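Local atomic coordinates of endo-1,4-beta-xylanase (Pseudoalteromonas haloplanktis, PDB entry 1H12), a protein that hydrolyses internal beta-1,4 linkages of xylan, working as a cold-adapted enzyme of glycoside hydrolase family 8. Residues N34-N39 and L385-M390; I64-P69 and Y378-G383. All coordinates share one frame; numbering follows the deposited sequence.

Contact 1 (N34-N39 and L385-M390)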
loop_
_atom_site.group_PDB
_atom_site.type_symbol
_atom_site.label_atom_id
_atom_site.label_comp_id
_atom_site.label_asym_id
_atom_site.label_seq_id
_atom_site.Cartn_x
_atom_site.Cartn_y
_atom_site.Cartn_z
ATOM N N ASN A 34 14.639 -11.079 5.779
ATOM C CA ASN A 34 15.461 -11.406 4.638
ATOM C C ASN A 34 14.961 -12.634 3.885
ATOM O O ASN A 34 14.927 -12.626 2.646
ATOM C CB ASN A 34 16.926 -11.664 5.098
ATOM C CG ASN A 34 17.597 -10.443 5.673
ATOM O OD1 ASN A 34 17.140 -9.337 5.537
ATOM N ND2 ASN A 34 18.752 -10.672 6.320
ATOM N N SER A 35 14.569 -13.660 4.623
ATOM C CA SER A 35 14.043 -14.840 3.902
ATOM C C SER A 35 12.707 -14.551 3.214
ATOM O O SER A 35 12.419 -15.138 2.193
ATOM C CB SER A 35 13.884 -16.044 4.873
ATOM O OG SER A 35 12.921 -15.798 5.854
ATOM N N THR A 36 11.900 -13.670 3.787
ATOM C CA THR A 36 10.639 -13.281 3.171
ATOM C C THR A 36 10.961 -12.674 1.786
ATOM O O THR A 36 10.341 -13.051 0.785
ATOM C CB THR A 36 9.893 -12.331 4.046
ATOM O OG1 THR A 36 9.518 -12.987 5.300
ATOM C CG2 THR A 36 8.640 -11.833 3.428
ATOM N N PHE A 37 11.889 -11.731 1.727
ATOM C CA PHE A 37 12.231 -11.142 0.457
ATOM C C PHE A 37 12.816 -12.201 -0.464
ATOM O O PHE A 37 12.430 -12.307 -1.644
ATOM C CB PHE A 37 13.222 -9.975 0.629
ATOM C CG PHE A 37 13.508 -9.269 -0.658
ATOM C CD1 PHE A 37 14.467 -9.730 -1.545
ATOM C CD2 PHE A 37 12.795 -8.138 -1.007
ATOM C CE1 PHE A 37 14.652 -9.096 -2.781
ATOM C CE2 PHE A 37 12.992 -7.483 -2.181
ATOM C CZ PHE A 37 13.924 -7.961 -3.088
ATOM N N ASP A 38 13.721 -13.017 0.032
ATOM C CA ASP A 38 14.378 -13.998 -0.829
ATOM C C ASP A 38 13.426 -14.969 -1.427
ATOM O O ASP A 38 13.582 -15.399 -2.562
ATOM C CB ASP A 38 15.436 -14.753 -0.042
ATOM C CG ASP A 38 16.670 -13.887 0.273
ATOM O OD1 ASP A 38 16.783 -12.773 -0.267
ATOM O OD2 ASP A 38 17.469 -14.308 1.145
ATOM N N ASN A 39 12.416 -15.363 -0.657
ATOM C CA ASN A 39 11.446 -16.312 -1.190
ATOM C C ASN A 39 10.462 -15.668 -2.150
ATOM O O ASN A 39 10.042 -16.271 -3.136
ATOM C CB ASN A 39 10.647 -16.962 -0.041
ATOM C CG ASN A 39 11.472 -17.865 0.824
ATOM O OD1 ASN A 39 12.466 -18.373 0.392
ATOM N ND2 ASN A 39 11.000 -18.069 2.100
ATOM N N LEU A 385 1.301 -7.885 0.747
ATOM C CA LEU A 385 1.124 -7.231 2.033
ATOM C C LEU A 385 1.986 -7.838 3.099
ATOM O O LEU A 385 2.479 -7.121 3.983
ATOM C CB LEU A 385 -0.337 -7.260 2.469
ATOM C CG LEU A 385 -1.267 -6.360 1.668
ATOM C CD1 LEU A 385 -2.717 -6.499 2.188
ATOM C CD2 LEU A 385 -0.850 -4.943 1.689
ATOM N N TYR A 386 2.169 -9.155 3.078
ATOM C CA TYR A 386 3.027 -9.831 4.037
ATOM C C TYR A 386 4.457 -9.259 3.969
ATOM O O TYR A 386 5.077 -8.971 4.993
ATOM C CB TYR A 386 2.998 -11.336 3.728
ATOM C CG TYR A 386 3.785 -12.179 4.727
ATOM C CD1 TYR A 386 5.105 -12.482 4.530
ATOM C CD2 TYR A 386 3.198 -12.664 5.886
ATOM C CE1 TYR A 386 5.848 -13.238 5.411
ATOM C CE2 TYR A 386 3.929 -13.419 6.788
ATOM C CZ TYR A 386 5.254 -13.695 6.553
ATOM O OH TYR A 386 5.989 -14.455 7.421
ATOM N N MET A 387 4.964 -9.070 2.758
ATOM C CA MET A 387 6.300 -8.482 2.564
ATOM C C MET A 387 6.370 -7.083 3.131
ATOM O O MET A 387 7.282 -6.759 3.893
ATOM C CB MET A 387 6.630 -8.497 1.053
ATOM C CG MET A 387 7.972 -7.905 0.703
ATOM S SD MET A 387 9.414 -8.913 1.066
ATOM C CE MET A 387 10.002 -8.268 2.658
ATOM N N LEU A 388 5.409 -6.226 2.784
ATOM C CA LEU A 388 5.428 -4.868 3.315
ATOM C C LEU A 388 5.358 -4.861 4.839
ATOM O O LEU A 388 6.099 -4.117 5.485
ATOM C CB LEU A 388 4.271 -4.050 2.726
ATOM C CG LEU A 388 4.368 -3.738 1.252
ATOM C CD1 LEU A 388 3.069 -3.072 0.809
ATOM C CD2 LEU A 388 5.524 -2.846 0.940
ATOM N N ALA A 389 4.496 -5.689 5.402
ATOM C CA ALA A 389 4.351 -5.717 6.848
ATOM C C ALA A 389 5.664 -6.181 7.534
ATOM O O ALA A 389 6.036 -5.667 8.578
ATOM C CB ALA A 389 3.230 -6.630 7.237
ATOM N N MET A 390 6.333 -7.179 6.940
ATOM C CA MET A 390 7.582 -7.625 7.492
ATOM C C MET A 390 8.578 -6.489 7.613
ATOM O O MET A 390 9.328 -6.417 8.603
ATOM C CB MET A 390 8.177 -8.796 6.690
ATOM C CG MET A 390 7.605 -10.153 7.028
ATOM S SD MET A 390 7.793 -10.621 8.758
ATOM C CE MET A 390 9.208 -10.397 8.853
#
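T36 and M387 have the nearest CA atoms, 6.5 Å apart, of two helix segments whose axes pass 9.8 Å apart and run nearly antiparallel, at 151°, with no hydrogen bond between them. The contact is buried and is made by a small branched residue pressed among longer ones. T36 turns its methyl anti to the backbone N (chi1 -64°, measured to OG1), which sends CG2 toward the partner helix, 3.7 Å from Y386 CE1 and 3.8 Å from M387 SD. Its hydroxyl stays beside the backbone N. OG1 bonds to K32 O one turn back, and it also sits at the edge of the Y386 ring, near the ring plane, 3.7 Å from CE1. M390 CG lies 3.8 Å from T36 OG1. Threonine suits this site because its polar branch is satisfied within its own helix while its apolar branch faces sulfur and ring carbons. An alanine here would probably open a gap between the Y386 edge, M387 SD and M390 CG. M387, with its flexible chain bent at chi2, brings SD 3.6 Å from F37 CA. The same sulfur makes an oblique Met-aromatic contact, 5.2 Å from the F37 ring centroid and 68° off its normal. Q373 hydrogen-bonds to T36 O through NE2 and to N39 ND2 through OE1, while F37 stacks on F41. Behind helix 379-392, L385 packs on helix 283-296; Y386, A389 and M390 touch F368 of helix 358-369, within a fold that in family 8 is an (alpha/alpha)6 barrel.

Contact 2 (I64-P69 and Y378-G383). With XYP (beta-D-xylopyranose), chain B.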
loop_
_atom_site.group_PDB
_atom_site.type_symbol
_atom_site.label_atom_id
_atom_site.label_comp_id
_atom_site.label_asym_id
_atom_site.label_seq_id
_atom_site.Cartn_x
_atom_site.Cartn_y
_atom_site.Cartn_z
ATOM N N ILE A 64 5.812 -8.228 -10.944
ATOM C CA ILE A 64 5.098 -8.877 -9.848
ATOM C C ILE A 64 3.839 -9.445 -10.480
ATOM O O ILE A 64 3.008 -8.752 -11.053
ATOM C CB ILE A 64 4.804 -7.903 -8.718
ATOM C CG1 ILE A 64 6.094 -7.378 -8.069
ATOM C CG2 ILE A 64 3.893 -8.551 -7.667
ATOM C CD1 ILE A 64 7.024 -8.427 -7.497
ATOM N N LYS A 65 3.704 -10.775 -10.395
ATOM C CA LYS A 65 2.615 -11.490 -11.014
ATOM C C LYS A 65 1.408 -11.550 -10.102
ATOM O O LYS A 65 1.458 -12.142 -9.013
ATOM C CB LYS A 65 3.065 -12.905 -11.395
ATOM C CG LYS A 65 1.998 -13.663 -12.195
ATOM C CD LYS A 65 2.407 -15.097 -12.556
ATOM C CE LYS A 65 3.557 -15.158 -13.475
ATOM N NZ LYS A 65 3.781 -16.637 -13.941
ATOM N N ALA A 66 0.293 -10.985 -10.553
ATOM C CA ALA A 66 -0.959 -11.052 -9.828
ATOM C C ALA A 66 -1.682 -12.334 -10.224
ATOM O O ALA A 66 -2.572 -12.395 -11.044
ATOM C CB ALA A 66 -1.829 -9.800 -10.087
ATOM N N ILE A 67 -1.226 -13.406 -9.612
ATOM C CA ILE A 67 -1.771 -14.740 -9.810
ATOM C C ILE A 67 -3.232 -14.698 -9.497
ATOM O O ILE A 67 -3.666 -14.107 -8.516
ATOM C CB ILE A 67 -1.029 -15.731 -8.921
ATOM C CG1 ILE A 67 0.448 -15.815 -9.405
ATOM C CG2 ILE A 67 -1.675 -17.085 -8.944
ATOM C CD1 ILE A 67 1.373 -16.469 -8.471
ATOM N N ASN A 68 -4.016 -15.293 -10.390
ATOM C CA ASN A 68 -5.459 -15.179 -10.274
ATOM C C ASN A 68 -6.122 -16.371 -10.902
ATOM O O ASN A 68 -6.234 -16.484 -12.149
ATOM C CB ASN A 68 -5.919 -13.922 -10.980
ATOM C CG ASN A 68 -7.379 -13.604 -10.702
ATOM O OD1 ASN A 68 -8.214 -14.545 -10.478
ATOM N ND2 ASN A 68 -7.703 -12.306 -10.610
ATOM N N PRO A 69 -6.564 -17.249 -10.027
ATOM C CA PRO A 69 -7.214 -18.515 -10.419
ATOM C C PRO A 69 -8.573 -18.316 -11.044
ATOM O O PRO A 69 -8.991 -19.092 -11.871
ATOM C CB PRO A 69 -7.426 -19.250 -9.061
ATOM C CG PRO A 69 -7.193 -18.347 -8.027
ATOM C CD PRO A 69 -6.504 -17.110 -8.579
ATOM N N TYR A 378 -3.631 -17.597 -3.975
ATOM C CA TYR A 378 -4.026 -16.302 -3.493
ATOM C C TYR A 378 -2.851 -15.494 -2.959
ATOM O O TYR A 378 -3.036 -14.478 -2.279
ATOM C CB TYR A 378 -5.172 -16.417 -2.453
ATOM C CG TYR A 378 -6.444 -16.926 -3.070
ATOM C CD1 TYR A 378 -7.237 -16.110 -3.827
ATOM C CD2 TYR A 378 -6.785 -18.251 -2.965
ATOM C CE1 TYR A 378 -8.450 -16.610 -4.447
ATOM C CE2 TYR A 378 -7.998 -18.751 -3.554
ATOM C CZ TYR A 378 -8.775 -17.914 -4.275
ATOM O OH TYR A 378 -9.943 -18.403 -4.877
ATOM N N ARG A 379 -1.622 -15.908 -3.295
ATOM C CA ARG A 379 -0.475 -15.294 -2.718
ATOM C C ARG A 379 -0.151 -13.899 -3.223
ATOM O O ARG A 379 0.673 -13.224 -2.606
ATOM C CB ARG A 379 0.756 -16.192 -2.804
ATOM C CG ARG A 379 1.325 -16.336 -4.199
ATOM C CD ARG A 379 2.535 -17.225 -4.174
ATOM N NE ARG A 379 3.241 -17.388 -5.417
ATOM C CZ ARG A 379 2.987 -18.317 -6.302
ATOM N NH1 ARG A 379 1.888 -19.113 -6.169
ATOM N NH2 ARG A 379 3.808 -18.474 -7.304
ATOM N N TYR A 380 -0.701 -13.450 -4.349
ATOM C CA TYR A 380 -0.357 -12.088 -4.794
ATOM C C TYR A 380 -0.691 -11.064 -3.768
ATOM O O TYR A 380 0.130 -10.277 -3.349
ATOM C CB TYR A 380 -1.027 -11.775 -6.140
ATOM C CG TYR A 380 -1.058 -10.272 -6.411
ATOM C CD1 TYR A 380 0.036 -9.597 -6.861
ATOM C CD2 TYR A 380 -2.229 -9.562 -6.215
ATOM C CE1 TYR A 380 0.003 -8.228 -7.073
ATOM C CE2 TYR A 380 -2.279 -8.173 -6.428
ATOM C CZ TYR A 380 -1.135 -7.514 -6.842
ATOM O OH TYR A 380 -1.143 -6.141 -7.057
ATOM N N TYR A 381 -1.945 -10.999 -3.369
ATOM C CA TYR A 381 -2.289 -9.879 -2.512
ATOM C C TYR A 381 -1.845 -10.180 -1.081
ATOM O O TYR A 381 -1.211 -9.287 -0.406
ATOM C CB TYR A 381 -3.713 -9.468 -2.623
ATOM C CG TYR A 381 -4.125 -8.211 -1.861
ATOM C CD1 TYR A 381 -3.438 -7.044 -1.949
ATOM C CD2 TYR A 381 -5.236 -8.182 -1.027
ATOM C CE1 TYR A 381 -3.775 -5.939 -1.206
ATOM C CE2 TYR A 381 -5.646 -7.100 -0.403
ATOM C CZ TYR A 381 -4.877 -5.924 -0.452
ATOM O OH TYR A 381 -5.180 -4.784 0.275
ATOM N N ASN A 382 -2.057 -11.429 -0.628
ATOM C CA ASN A 382 -1.571 -11.824 0.694
ATOM C C ASN A 382 -0.073 -11.676 0.844
ATOM O O ASN A 382 0.407 -11.162 1.849
ATOM C CB ASN A 382 -2.011 -13.238 1.023
ATOM C CG ASN A 382 -3.525 -13.332 1.293
ATOM O OD1 ASN A 382 -4.200 -14.255 0.717
ATOM N ND2 ASN A 382 -4.034 -12.521 2.097
ATOM N N GLY A 383 0.679 -12.137 -0.142
ATOM C CA GLY A 383 2.111 -12.127 -0.100
ATOM C C GLY A 383 2.703 -10.732 -0.264
ATOM O O GLY A 383 3.719 -10.416 0.357
HETATM O O1 XYP B . -5.064 -18.945 1.312
HETATM C C1 XYP B . -6.336 -18.272 1.312
HETATM C C2 XYP B . -6.122 -16.855 1.470
HETATM C C3 XYP B . -7.359 -16.037 1.450
HETATM C C4 XYP B . -8.336 -16.575 0.393
HETATM C C5 XYP B . -8.448 -18.088 0.440
HETATM O O2 XYP B . -5.347 -16.498 2.616
HETATM O O3 XYP B . -7.060 -14.651 1.295
HETATM O O4 XYP B . -9.592 -15.952 0.440
HETATM O O5 XYP B . -7.135 -18.652 0.349
HETATM O O HOH W 1 -2.846 -14.508 -6.003
#
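A66 places CB squarely over the centre of the Y380 ring, a CH-pi contact 3.6 Å from the centroid and only 7° off the normal. I64 comes to the same ring at its edge, near the plane, with CG2 3.9 Å from CE1 and the two side chains crossing at about a right angle. A small residue suits A66, since its CA is already 3.5 Å from Y380 CD1. CB of Y380 points toward the strand, and CG lies anti to the backbone N (chi1 162°). The R379 guanidinium carries I67 CD1 over one face, centred and 3.3 Å from CZ. A methyl suits that face, since the N-H groups point outward in the plane; NE bonds to Q48 O and NH1 to G376 O, which fixes the group's rotation. Y378 lies between P69 and the bound xylose: P69 CG is over one face, 4.1 Å from CZ, and the sugar over the opposite one, with C4 offset toward the rim. This is the aromatic platform common in carbohydrate sites, and Y378 CD2 comes 3.4 Å from the sugar O5. Strand 58-66 is flanked in its antiparallel sheet by strands 50-55 and 74-76, and an inverse gamma turn is centred on A66, with a weak bond from I67 N to K65 O. The helix opposite begins just after Y378, its N-cap residue. In its first turn the backbone N-H of Y380 donates to a water that in turn donates to I67 O at 2.7 Å, bridging turn and helix without a direct bond.

In the fold
Both contacts draw on helix 379-392: contact 2 uses its N-terminal turn and contact 1 the turns that follow, with S384 alone between the two segments. Their centres lie 14 Å apart, and they join this late helix to two much earlier elements, helix 29-40 and strand 58-66. The two differ in their distance from the sugars. Contact 2 borders the site directly, since Y378 and N382 line the xylose pocket with Q327, G341 and E342, and the Y378 side chain is about 3 Å from the alpha-D-xylopyranose. Contact 1 is a buried helix pair further along the same helix; the side chain of Y386 is about 10 Å from the bound beta-D-xylopyranose.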